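Local coordinates for protein sulfide-quinone reductase (Aquifex aeolicus, PDB 3HYW) that oxidises hydrogen sulfide with a quinone as electron acceptor, using bound FAD and building polysulfide on active-site cysteines as a monotopic membrane flavoprotein, at residues A[39-44]-A[388-393]; A[47-52]-A[161-166]; A[351-356]-A[374-379]. All coordinates share one frame; numbering follows the deposited sequence.

Contact 1: A[39-44]-A[388-393]. With FAD (flavin-adenine dinucleotide), chain G.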
loop_
_atom_site.group_PDB
_atom_site.type_symbol
_atom_site.label_atom_id
_atom_site.label_comp_id
_atom_site.label_asym_id
_atom_site.label_seq_id
_atom_site.Cartn_x
_atom_site.Cartn_y
_atom_site.Cartn_z
ATOM N N PHE A 39 18.532 38.780 -2.331
ATOM C CA PHE A 39 18.347 37.372 -2.656
ATOM C C PHE A 39 17.501 36.745 -1.549
ATOM O O PHE A 39 17.835 36.862 -0.372
ATOM C CB PHE A 39 19.684 36.621 -2.771
ATOM C CG PHE A 39 19.534 35.110 -2.725
ATOM C CD1 PHE A 39 19.275 34.393 -3.885
ATOM C CD2 PHE A 39 19.624 34.418 -1.515
ATOM C CE1 PHE A 39 19.117 33.009 -3.852
ATOM C CE2 PHE A 39 19.457 33.027 -1.468
ATOM C CZ PHE A 39 19.211 32.327 -2.636
ATOM N N GLY A 40 16.412 36.078 -1.924
ATOM C CA GLY A 40 15.575 35.388 -0.948
ATOM C C GLY A 40 15.805 33.890 -1.020
ATOM O O GLY A 40 15.716 33.306 -2.093
ATOM N N PHE A 41 16.114 33.266 0.113
ATOM C CA PHE A 41 16.279 31.817 0.140
ATOM C C PHE A 41 14.911 31.139 0.149
ATOM O O PHE A 41 14.310 30.880 1.208
ATOM C CB PHE A 41 17.152 31.349 1.309
ATOM C CG PHE A 41 17.489 29.873 1.256
ATOM C CD1 PHE A 41 18.349 29.378 0.283
ATOM C CD2 PHE A 41 16.928 28.986 2.161
ATOM C CE1 PHE A 41 18.659 28.025 0.226
ATOM C CE2 PHE A 41 17.230 27.628 2.113
ATOM C CZ PHE A 41 18.100 27.151 1.144
ATOM N N THR A 42 14.430 30.876 -1.062
ATOM C CA THR A 42 13.089 30.341 -1.303
ATOM C C THR A 42 12.730 29.092 -0.466
ATOM O O THR A 42 11.618 29.012 0.072
ATOM C CB THR A 42 12.844 30.085 -2.824
ATOM O OG1 THR A 42 13.414 31.151 -3.603
ATOM C CG2 THR A 42 11.382 30.042 -3.107
ATOM N N PRO A 43 13.649 28.105 -0.365
ATOM C CA PRO A 43 13.338 26.924 0.455
ATOM C C PRO A 43 13.032 27.163 1.946
ATOM O O PRO A 43 12.556 26.241 2.618
ATOM C CB PRO A 43 14.600 26.065 0.314
ATOM C CG PRO A 43 15.154 26.446 -0.995
ATOM C CD PRO A 43 14.956 27.945 -1.031
ATOM N N ALA A 44 13.301 28.365 2.452
ATOM C CA ALA A 44 12.957 28.703 3.837
ATOM C C ALA A 44 11.673 29.529 3.929
ATOM O O ALA A 44 11.288 29.953 5.015
ATOM C CB ALA A 44 14.124 29.428 4.543
ATOM N N TYR A 388 24.366 26.928 4.696
ATOM C CA TYR A 388 25.396 26.737 3.668
ATOM C C TYR A 388 25.125 27.520 2.379
ATOM O O TYR A 388 26.026 28.177 1.865
ATOM C CB TYR A 388 25.593 25.241 3.369
ATOM C CG TYR A 388 26.513 24.936 2.194
ATOM C CD1 TYR A 388 27.864 25.282 2.229
ATOM C CD2 TYR A 388 26.028 24.283 1.056
ATOM C CE1 TYR A 388 28.713 24.999 1.154
ATOM C CE2 TYR A 388 26.874 23.985 -0.025
ATOM C CZ TYR A 388 28.211 24.349 0.034
ATOM O OH TYR A 388 29.058 24.070 -1.024
ATOM N N PHE A 389 23.901 27.461 1.861
ATOM C CA PHE A 389 23.592 28.185 0.635
ATOM C C PHE A 389 23.688 29.702 0.810
ATOM O O PHE A 389 24.246 30.388 -0.047
ATOM C CB PHE A 389 22.226 27.803 0.044
ATOM C CG PHE A 389 22.100 28.139 -1.419
ATOM C CD1 PHE A 389 21.584 29.371 -1.830
ATOM C CD2 PHE A 389 22.540 27.243 -2.388
ATOM C CE1 PHE A 389 21.490 29.688 -3.184
ATOM C CE2 PHE A 389 22.458 27.555 -3.743
ATOM C CZ PHE A 389 21.930 28.783 -4.145
ATOM N N LEU A 390 23.138 30.220 1.907
ATOM C CA LEU A 390 23.217 31.661 2.188
ATOM C C LEU A 390 24.659 32.120 2.303
ATOM O O LEU A 390 25.017 33.208 1.834
ATOM C CB LEU A 390 22.464 32.035 3.470
ATOM C CG LEU A 390 20.997 32.517 3.470
ATOM C CD1 LEU A 390 20.491 33.075 2.136
ATOM C CD2 LEU A 390 20.032 31.490 4.046
ATOM N N TRP A 391 25.491 31.292 2.930
ATOM C CA TRP A 391 26.925 31.566 2.988
ATOM C C TRP A 391 27.512 31.710 1.571
ATOM O O TRP A 391 28.268 32.645 1.295
ATOM C CB TRP A 391 27.665 30.477 3.779
ATOM C CG TRP A 391 29.115 30.759 3.884
ATOM C CD1 TRP A 391 29.743 31.506 4.845
ATOM C CD2 TRP A 391 30.135 30.333 2.977
ATOM N NE1 TRP A 391 31.093 31.563 4.589
ATOM C CE2 TRP A 391 31.358 30.851 3.450
ATOM C CE3 TRP A 391 30.133 29.559 1.809
ATOM C CZ2 TRP A 391 32.571 30.619 2.796
ATOM C CZ3 TRP A 391 31.339 29.328 1.165
ATOM C CH2 TRP A 391 32.536 29.855 1.657
ATOM N N LYS A 392 27.150 30.781 0.686
ATOM C CA LYS A 392 27.636 30.773 -0.699
ATOM C C LYS A 392 27.254 32.041 -1.461
ATOM O O LYS A 392 28.068 32.583 -2.206
ATOM C CB LYS A 392 27.116 29.542 -1.447
ATOM C CG LYS A 392 27.815 28.250 -1.074
ATOM C CD LYS A 392 27.625 27.198 -2.149
ATOM C CE LYS A 392 26.192 26.704 -2.209
ATOM N NZ LYS A 392 26.016 25.848 -3.393
ATOM N N VAL A 393 26.025 32.512 -1.254
ATOM C CA VAL A 393 25.574 33.788 -1.822
ATOM C C VAL A 393 26.463 34.937 -1.336
ATOM O O VAL A 393 26.920 35.766 -2.129
ATOM C CB VAL A 393 24.065 34.062 -1.506
ATOM C CG1 VAL A 393 23.629 35.438 -2.017
ATOM C CG2 VAL A 393 23.185 32.973 -2.107
HETATM P PA FAD G . 13.770 32.915 -7.918
HETATM O O1A FAD G . 14.809 32.336 -6.991
HETATM O O2A FAD G . 12.373 33.121 -7.418
HETATM O O5B FAD G . 14.370 34.303 -8.437
HETATM C C5B FAD G . 13.777 35.098 -9.450
HETATM C C4B FAD G . 14.358 36.496 -9.307
HETATM O O4B FAD G . 14.008 37.292 -10.438
HETATM C C3B FAD G . 13.781 37.210 -8.096
HETATM O O3B FAD G . 14.833 37.935 -7.447
HETATM C C2B FAD G . 12.761 38.162 -8.691
HETATM O O2B FAD G . 12.561 39.310 -7.870
HETATM C C1B FAD G . 13.416 38.519 -10.013
HETATM N N9A FAD G . 12.490 39.015 -11.066
HETATM C C8A FAD G . 11.250 38.562 -11.352
HETATM N N7A FAD G . 10.759 39.270 -12.400
HETATM C C5A FAD G . 11.700 40.173 -12.761
HETATM C C6A FAD G . 11.770 41.159 -13.743
HETATM N N6A FAD G . 10.732 41.360 -14.587
HETATM N N1A FAD G . 12.892 41.919 -13.851
HETATM C C2A FAD G . 13.934 41.735 -13.021
HETATM N N3A FAD G . 13.891 40.794 -12.065
HETATM C C4A FAD G . 12.791 40.001 -11.919
HETATM N N1 FAD G . 13.623 23.857 -4.434
HETATM C C2 FAD G . 14.393 22.946 -3.779
HETATM O O2 FAD G . 15.297 22.343 -4.390
HETATM N N3 FAD G . 14.209 22.681 -2.463
HETATM C C4 FAD G . 13.246 23.325 -1.773
HETATM O O4 FAD G . 13.036 23.064 -0.449
HETATM C C4X FAD G . 12.445 24.258 -2.421
HETATM N N5 FAD G . 11.476 24.895 -1.726
HETATM C C5X FAD G . 10.691 25.812 -2.333
HETATM C C6 FAD G . 9.705 26.468 -1.588
HETATM C C7 FAD G . 8.876 27.410 -2.189
HETATM C C7M FAD G . 7.816 28.092 -1.344
HETATM C C8 FAD G . 9.040 27.692 -3.547
HETATM C C8M FAD G . 8.168 28.703 -4.268
HETATM C C9 FAD G . 10.023 27.028 -4.285
HETATM C C9A FAD G . 10.874 26.085 -3.687
HETATM N N10 FAD G . 11.853 25.446 -4.395
HETATM C C10 FAD G . 12.638 24.527 -3.776
HETATM C "C1'" FAD G . 11.995 25.688 -5.850
HETATM C "C2'" FAD G . 13.121 26.548 -6.385
HETATM O "O2'" FAD G . 14.375 26.128 -5.832
HETATM C "C3'" FAD G . 12.803 28.018 -6.114
HETATM O "O3'" FAD G . 11.541 28.355 -6.738
HETATM C "C4'" FAD G . 13.902 28.931 -6.642
HETATM O "O4'" FAD G . 13.761 30.208 -6.006
HETATM C "C5'" FAD G . 13.816 29.081 -8.156
HETATM O "O5'" FAD G . 14.910 29.861 -8.630
HETATM P P FAD G . 14.744 30.953 -9.804
HETATM O O1P FAD G . 16.080 31.622 -9.988
HETATM O O2P FAD G . 14.056 30.335 -11.003
HETATM O O3P FAD G . 13.669 32.010 -9.234
#

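Contact 2: A[47-52]-A[161-166]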
loop_
_atom_site.group_PDB
_atom_site.type_symbol
_atom_site.label_atom_id
_atom_site.label_comp_id
_atom_site.label_asym_id
_atom_site.label_seq_id
_atom_site.Cartn_x
_atom_site.Cartn_y
_atom_site.Cartn_z
ATOM N N HIS A 47 9.004 28.023 6.144
ATOM C CA HIS A 47 9.382 28.276 7.530
ATOM C C HIS A 47 9.098 29.728 7.904
ATOM O O HIS A 47 8.682 30.001 9.023
ATOM C CB HIS A 47 10.866 27.958 7.742
ATOM C CG HIS A 47 11.281 26.618 7.222
ATOM N ND1 HIS A 47 11.353 26.331 5.874
ATOM C CD2 HIS A 47 11.650 25.487 7.867
ATOM C CE1 HIS A 47 11.739 25.080 5.713
ATOM N NE2 HIS A 47 11.934 24.548 6.907
ATOM N N LEU A 48 9.334 30.657 6.973
ATOM C CA LEU A 48 8.977 32.065 7.194
ATOM C C LEU A 48 7.471 32.204 7.426
ATOM O O LEU A 48 7.038 32.938 8.312
ATOM C CB LEU A 48 9.418 32.949 6.023
ATOM C CG LEU A 48 9.235 34.474 6.161
ATOM C CD1 LEU A 48 10.184 35.077 7.222
ATOM C CD2 LEU A 48 9.431 35.182 4.833
ATOM N N ALA A 49 6.685 31.486 6.625
ATOM C CA ALA A 49 5.230 31.475 6.768
ATOM C C ALA A 49 4.788 30.905 8.110
ATOM O O ALA A 49 3.752 31.300 8.655
ATOM C CB ALA A 49 4.594 30.706 5.628
ATOM N N MET A 50 5.571 29.980 8.651
ATOM C CA MET A 50 5.246 29.390 9.944
ATOM C C MET A 50 5.699 30.265 11.110
ATOM O O MET A 50 5.354 29.997 12.255
ATOM C CB MET A 50 5.852 27.988 10.065
ATOM C CG MET A 50 5.191 26.927 9.187
ATOM S SD MET A 50 3.423 26.738 9.485
ATOM C CE MET A 50 3.389 26.473 11.258
ATOM N N GLY A 51 6.476 31.307 10.812
ATOM C CA GLY A 51 7.034 32.177 11.841
ATOM C C GLY A 51 8.289 31.581 12.448
ATOM O O GLY A 51 8.725 31.993 13.528
ATOM N N TRP A 52 8.869 30.606 11.745
ATOM C CA TRP A 52 10.042 29.893 12.232
ATOM C C TRP A 52 11.339 30.536 11.733
ATOM O O TRP A 52 12.430 30.066 12.054
ATOM C CB TRP A 52 9.986 28.414 11.833
ATOM C CG TRP A 52 8.820 27.635 12.416
ATOM C CD1 TRP A 52 7.941 28.053 13.380
ATOM C CD2 TRP A 52 8.443 26.293 12.089
ATOM N NE1 TRP A 52 7.026 27.063 13.653
ATOM C CE2 TRP A 52 7.316 25.969 12.880
ATOM C CE3 TRP A 52 8.944 25.334 11.196
ATOM C CZ2 TRP A 52 6.681 24.725 12.808
ATOM C CZ3 TRP A 52 8.314 24.096 11.129
ATOM C CH2 TRP A 52 7.192 23.805 11.930
ATOM N N TYR A 161 3.154 20.167 0.657
ATOM C CA TYR A 161 3.361 19.049 1.581
ATOM C C TYR A 161 4.115 19.479 2.836
ATOM O O TYR A 161 3.738 19.103 3.953
ATOM C CB TYR A 161 4.118 17.921 0.884
ATOM C CG TYR A 161 3.280 17.187 -0.119
ATOM C CD1 TYR A 161 2.418 16.174 0.289
ATOM C CD2 TYR A 161 3.323 17.517 -1.472
ATOM C CE1 TYR A 161 1.629 15.502 -0.627
ATOM C CE2 TYR A 161 2.539 16.845 -2.391
ATOM C CZ TYR A 161 1.695 15.839 -1.958
ATOM O OH TYR A 161 0.914 15.157 -2.851
ATOM N N GLU A 162 5.179 20.262 2.647
ATOM C CA GLU A 162 5.962 20.792 3.763
ATOM C C GLU A 162 5.094 21.610 4.701
ATOM O O GLU A 162 5.100 21.381 5.908
ATOM C CB GLU A 162 7.105 21.686 3.272
ATOM C CG GLU A 162 8.322 20.975 2.767
ATOM C CD GLU A 162 9.462 21.945 2.517
ATOM O OE1 GLU A 162 9.265 22.889 1.717
ATOM O OE2 GLU A 162 10.541 21.777 3.130
ATOM N N PHE A 163 4.360 22.567 4.135
ATOM C CA PHE A 163 3.533 23.488 4.917
ATOM C C PHE A 163 2.440 22.752 5.694
ATOM O O PHE A 163 2.172 23.069 6.855
ATOM C CB PHE A 163 2.916 24.572 4.017
ATOM C CG PHE A 163 2.142 25.623 4.776
ATOM C CD1 PHE A 163 0.760 25.515 4.936
ATOM C CD2 PHE A 163 2.797 26.714 5.342
ATOM C CE1 PHE A 163 0.042 26.481 5.653
ATOM C CE2 PHE A 163 2.085 27.688 6.059
ATOM C CZ PHE A 163 0.708 27.572 6.207
ATOM N N ALA A 164 1.810 21.778 5.051
ATOM C CA ALA A 164 0.777 20.989 5.708
ATOM C C ALA A 164 1.330 20.244 6.929
ATOM O O ALA A 164 0.715 20.246 8.001
ATOM C CB ALA A 164 0.144 20.029 4.723
ATOM N N LEU A 165 2.493 19.619 6.770
ATOM C CA LEU A 165 3.076 18.829 7.848
ATOM C C LEU A 165 3.701 19.692 8.945
ATOM O O LEU A 165 3.649 19.332 10.131
ATOM C CB LEU A 165 4.046 17.783 7.293
ATOM C CG LEU A 165 3.270 16.681 6.567
ATOM C CD1 LEU A 165 4.141 15.894 5.638
ATOM C CD2 LEU A 165 2.556 15.766 7.559
ATOM N N MET A 166 4.244 20.841 8.542
ATOM C CA MET A 166 4.755 21.860 9.470
ATOM C C MET A 166 3.638 22.420 10.342
ATOM O O MET A 166 3.821 22.615 11.543
ATOM C CB MET A 166 5.418 23.012 8.705
ATOM C CG MET A 166 6.736 22.659 8.056
ATOM S SD MET A 166 7.483 24.077 7.223
ATOM C CE MET A 166 9.015 23.347 6.735
#

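Contact 3: A[351-356]-A[374-379]. With LMT (dodecyl-beta-D-maltoside), chain I; SO4 (sulfate ion), chain O.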
loop_
_atom_site.group_PDB
_atom_site.type_symbol
_atom_site.label_atom_id
_atom_site.label_comp_id
_atom_site.label_asym_id
_atom_site.label_seq_id
_atom_site.Cartn_x
_atom_site.Cartn_y
_atom_site.Cartn_z
ATOM N N PHE A 351 9.224 18.518 7.600
ATOM C CA PHE A 351 7.903 18.271 8.191
ATOM C C PHE A 351 7.777 18.880 9.583
ATOM O O PHE A 351 6.743 18.738 10.236
ATOM C CB PHE A 351 7.591 16.768 8.258
ATOM C CG PHE A 351 7.673 16.055 6.933
ATOM C CD1 PHE A 351 7.314 16.691 5.745
ATOM C CD2 PHE A 351 8.082 14.725 6.881
ATOM C CE1 PHE A 351 7.381 16.017 4.524
ATOM C CE2 PHE A 351 8.151 14.046 5.670
ATOM C CZ PHE A 351 7.801 14.691 4.488
ATOM N N GLY A 352 8.833 19.557 10.029
ATOM C CA GLY A 352 8.877 20.165 11.352
ATOM C C GLY A 352 10.104 19.721 12.128
ATOM O O GLY A 352 11.080 20.458 12.234
ATOM N N GLU A 353 10.038 18.504 12.662
ATOM C CA GLU A 353 11.114 17.910 13.448
ATOM C C GLU A 353 11.758 16.744 12.688
ATOM O O GLU A 353 12.830 16.260 13.052
ATOM C CB GLU A 353 10.558 17.408 14.778
ATOM C CG GLU A 353 11.571 17.377 15.911
ATOM C CD GLU A 353 11.164 16.432 17.029
ATOM O OE1 GLU A 353 9.958 16.089 17.119
ATOM O OE2 GLU A 353 12.057 16.030 17.811
ATOM N N ASP A 354 11.066 16.273 11.656
ATOM C CA ASP A 354 11.629 15.293 10.737
ATOM C C ASP A 354 11.343 15.741 9.318
ATOM O O ASP A 354 10.733 16.788 9.112
ATOM C CB ASP A 354 11.133 13.860 11.021
ATOM C CG ASP A 354 9.603 13.736 11.076
ATOM O OD1 ASP A 354 8.861 14.652 10.651
ATOM O OD2 ASP A 354 9.140 12.685 11.557
ATOM N N ALA A 355 11.799 14.965 8.342
ATOM C CA ALA A 355 11.726 15.392 6.955
ATOM C C ALA A 355 11.803 14.226 5.993
ATOM O O ALA A 355 12.331 13.167 6.331
ATOM C CB ALA A 355 12.838 16.407 6.650
ATOM N N GLY A 356 11.260 14.432 4.796
ATOM C CA GLY A 356 11.344 13.450 3.730
ATOM C C GLY A 356 12.517 13.779 2.839
ATOM O O GLY A 356 12.677 14.921 2.426
ATOM N N MET A 374 13.148 8.964 5.085
ATOM C CA MET A 374 12.503 9.866 6.016
ATOM C C MET A 374 13.115 9.666 7.392
ATOM O O MET A 374 13.409 8.539 7.784
ATOM C CB MET A 374 11.001 9.597 6.047
ATOM C CG MET A 374 10.219 10.586 6.867
ATOM S SD MET A 374 8.648 9.887 7.341
ATOM C CE MET A 374 8.514 10.591 8.987
ATOM N N GLY A 375 13.319 10.765 8.108
ATOM C CA GLY A 375 13.904 10.726 9.443
ATOM C C GLY A 375 14.183 12.118 9.966
ATOM O O GLY A 375 14.092 13.102 9.225
ATOM N N LYS A 376 14.513 12.198 11.251
ATOM C CA LYS A 376 14.899 13.456 11.884
ATOM C C LYS A 376 16.131 14.059 11.217
ATOM O O LYS A 376 16.206 15.274 11.028
ATOM C CB LYS A 376 15.165 13.246 13.376
ATOM C CG LYS A 376 13.918 13.146 14.213
ATOM C CD LYS A 376 14.261 12.865 15.672
ATOM C CE LYS A 376 13.035 12.973 16.558
ATOM N NZ LYS A 376 11.931 12.078 16.096
ATOM N N TRP A 377 17.079 13.195 10.849
ATOM C CA TRP A 377 18.335 13.610 10.224
ATOM C C TRP A 377 18.131 14.538 9.024
ATOM O O TRP A 377 18.895 15.487 8.832
ATOM C CB TRP A 377 19.170 12.386 9.815
ATOM C CG TRP A 377 18.543 11.562 8.719
ATOM C CD1 TRP A 377 17.673 10.521 8.880
ATOM C CD2 TRP A 377 18.727 11.716 7.301
ATOM N NE1 TRP A 377 17.307 10.016 7.654
ATOM C CE2 TRP A 377 17.936 10.729 6.669
ATOM C CE3 TRP A 377 19.483 12.592 6.504
ATOM C CZ2 TRP A 377 17.879 10.590 5.278
ATOM C CZ3 TRP A 377 19.419 12.457 5.119
ATOM C CH2 TRP A 377 18.625 11.459 4.522
ATOM N N ALA A 378 17.097 14.266 8.229
ATOM C CA ALA A 378 16.826 15.029 7.020
ATOM C C ALA A 378 16.396 16.464 7.325
ATOM O O ALA A 378 16.653 17.377 6.532
ATOM C CB ALA A 378 15.793 14.315 6.154
ATOM N N HIS A 379 15.760 16.657 8.478
ATOM C CA HIS A 379 15.382 17.993 8.930
ATOM C C HIS A 379 16.620 18.820 9.277
ATOM O O HIS A 379 16.701 19.998 8.941
ATOM C CB HIS A 379 14.443 17.924 10.137
ATOM C CG HIS A 379 14.377 19.202 10.912
ATOM N ND1 HIS A 379 15.019 19.373 12.119
ATOM C CD2 HIS A 379 13.776 20.382 10.635
ATOM C CE1 HIS A 379 14.799 20.598 12.561
ATOM N NE2 HIS A 379 14.050 21.231 11.679
HETATM C C1B LMT I . 19.099 7.336 9.649
HETATM C C2B LMT I . 19.647 7.804 11.007
HETATM C C3B LMT I . 20.015 6.629 11.912
HETATM C C4B LMT I . 18.840 5.661 12.020
HETATM C C5B LMT I . 18.438 5.195 10.617
HETATM C C6B LMT I . 17.278 4.201 10.638
HETATM O O1B LMT I . 20.153 6.883 8.787
HETATM O O2B LMT I . 20.786 8.653 10.829
HETATM O O3B LMT I . 20.379 7.104 13.213
HETATM O "O4'" LMT I . 19.202 4.556 12.860
HETATM O O5B LMT I . 18.080 6.330 9.809
HETATM O O6B LMT I . 16.065 4.859 11.026
HETATM C "C1'" LMT I . 21.356 8.224 4.947
HETATM C "C2'" LMT I . 21.489 9.199 6.118
HETATM C "C3'" LMT I . 21.436 8.472 7.458
HETATM C "C4'" LMT I . 20.186 7.595 7.545
HETATM C "C5'" LMT I . 20.177 6.637 6.352
HETATM C "C6'" LMT I . 18.954 5.727 6.357
HETATM O "O1'" LMT I . 21.204 8.987 3.749
HETATM O "O2'" LMT I . 22.713 9.931 6.016
HETATM O "O3'" LMT I . 21.443 9.435 8.515
HETATM O "O5'" LMT I . 20.203 7.388 5.130
HETATM O "O6'" LMT I . 19.373 4.362 6.233
HETATM C C1 LMT I . 21.722 8.347 2.580
HETATM C C2 LMT I . 22.820 9.196 1.943
HETATM C C3 LMT I . 22.323 10.581 1.537
HETATM C C4 LMT I . 23.399 11.337 0.764
HETATM C C5 LMT I . 23.354 12.832 1.059
HETATM C C6 LMT I . 24.297 13.592 0.132
HETATM C C7 LMT I . 24.566 15.001 0.645
HETATM C C8 LMT I . 25.999 15.151 1.147
HETATM C C9 LMT I . 26.079 14.955 2.658
HETATM C C10 LMT I . 27.524 14.842 3.124
HETATM C C11 LMT I . 27.920 16.038 3.980
HETATM C C12 LMT I . 28.893 15.627 5.061
HETATM S S SO4 O . 16.110 9.124 12.306
HETATM O O1 SO4 O . 17.010 10.271 12.228
HETATM O O2 SO4 O . 14.758 9.568 12.637
HETATM O O3 SO4 O . 16.089 8.423 11.023
HETATM O O4 SO4 O . 16.591 8.207 13.338
#

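Contact 1: A[39-44]-A[388-393]
F39 and F41 pack against F389, L390 and V393 in a buried, wholly apolar contact between the end of strand 38-40 with its following turn and helix 376-395. V393 CG2 sits over one face of the F39 ring, 3.9 Å from its centroid and 17° off the normal, a CH-pi contact. L390 CD1 meets the same ring in its plane, 3.7 Å from F39 CE2. F39 CZ reaches CE1 at the edge of F389, 3.5 Å away, and the two planes lie 32° apart. F41 carries its CG anti to the backbone N (chi1 -172°), and F41 CE1 comes to rest 3.6 Å from F389 CB. The three phenylalanines thus form an aromatic cluster; the branched L390 packs against both F39 and F41, and V393 against F39. F41 is also the centre of an inverse gamma turn, and P43 CD covers the centre of its ring. The last residue of that turn reaches the cofactor: T42 OG1 hydrogen-bonds FAD O4' at 2.6 Å, while P43 CB, next along the chain, stands 3.5 Å from FAD O4. The hydrophobic cluster therefore backs a cofactor-binding turn, part of the FAD site of a Rossmann-type flavoprotein.

Contact 2: A[47-52]-A[161-166]
M166 is the central side chain of this contact, touching H47, M50 and W52. Its chi2 and chi3 are both near 180° and carry the methyl out over one face of the H47 imidazole, where M166 CE is 3.4 Å from the ring centroid and 3.2 Å from H47 NE2. The sulfur follows almost on the ring normal, with M166 SD 4.4 Å from the same centroid. Farther back along the chain, M166 CG lies 3.7 Å from W52 CZ3, at the six-membered end of the indole, and the sulfur makes an oblique Met-aromatic contact with that ring. A flexible, polarisable methionine suits a place among three differently turned side chains. In M50, by contrast, a bend at chi2 (-57°) brings the sulfur to F163, where M50 SD is 3.8 Å from F163 CE2 in a second Met-aromatic contact. The small A49 lets the helix come close to the same ring corner, with A49 CB 3.9 Å from F163 CE2.

Outside this shell, helix 126-141 covers M50 and F163 through L136. Other residues fix the polar ends: H47 NE2 is hydrogen-bonded to D350, W52 NE1 to E170, and E162 OE2 to the backbone of D350 while it forms a salt bridge with K382, a residue of the FAD site. G51, with positive phi (82°), ends helix 45-50 in a Schellman motif, and W52 N bonds back to H47 O at 2.8 Å; this turn brings the indole round to M166. Helix 45-50 thus packs on helix 158-173, the connection of a beta-alpha-beta crossover between parallel strands 146-150 and 182-185, consistent with a seam between the FAD-binding part and a second Rossmann-like sheet, as in pyridine nucleotide-disulphide oxidoreductases.

Contact 3: A[351-356]-A[374-379]
A355 and G375 pair backbone to backbone at the tight centre of this contact, a two-way antiparallel bridge. A355 N bonds G375 O at 3.1 Å, with the donor well above the carbonyl plane, whereas the return bond from G375 N to A355 O is straighter (161° at the hydrogen). G356 and M374 continue the ladder as a non-hydrogen-bonded pair; glycine fits here because the F351 ring occupies the side on which a CB would lie. On the other face the small A355 CB is pressed against the first turn of helix 376-395, 3.7 Å from A378 CB. H379 holds its CG anti to the backbone N (chi1 161°), and chi2 (-104°) turns one ring face to G352 O, 2.9 Å above its plane; the angle is too poor for a hydrogen bond with H379 NE2. E353 O and H379 ND1 are buried here without partners.

The outer side is looser. M374 CE touches D354 OD2 at 3.4 Å, and M374 CG lies 3.4 Å from A355 O and at the edge of the F351 ring. E353 and K376 run side by side in the same direction, yet E353 OE2 and K376 NZ remain 4.3 Å apart, beyond a salt bridge. A dodecyl maltoside covers one face of the W377 indole. Backbone pairing thus joins the two strands, and the A355-A378 packing sets the helix against them, while the charged side chains add at most a diffuse attraction. The amides of K376 (3.0 Å from N to sulfate O2) and W377 bind a sulfate, probably from the crystallisation liquor, as the N-terminal turn of a helix often does.

Contacts 2 and 3 are neighbours, their centres about 13 Å apart, and they touch directly: L165 CD1 lies 3.3 Å from F351 CD1, and W52 CZ3 packs on G352 CA. D350 also ties them, as it bonds H47 and E162 of contact 2 and is touched by A355 and H379 of contact 3. Contact 1 is about 17 Å from contact 2 and 20 Å from contact 3, centre to centre, but shares helix 376-395 with contact 3 and adjoins contact 2 in sequence. FAD adjoins contacts 1 and 2: T42 and P43 bind it, while E162 pairs with K382, which also bonds FAD. The bound octathiocane approaches the E162 side chain to about 5 Å.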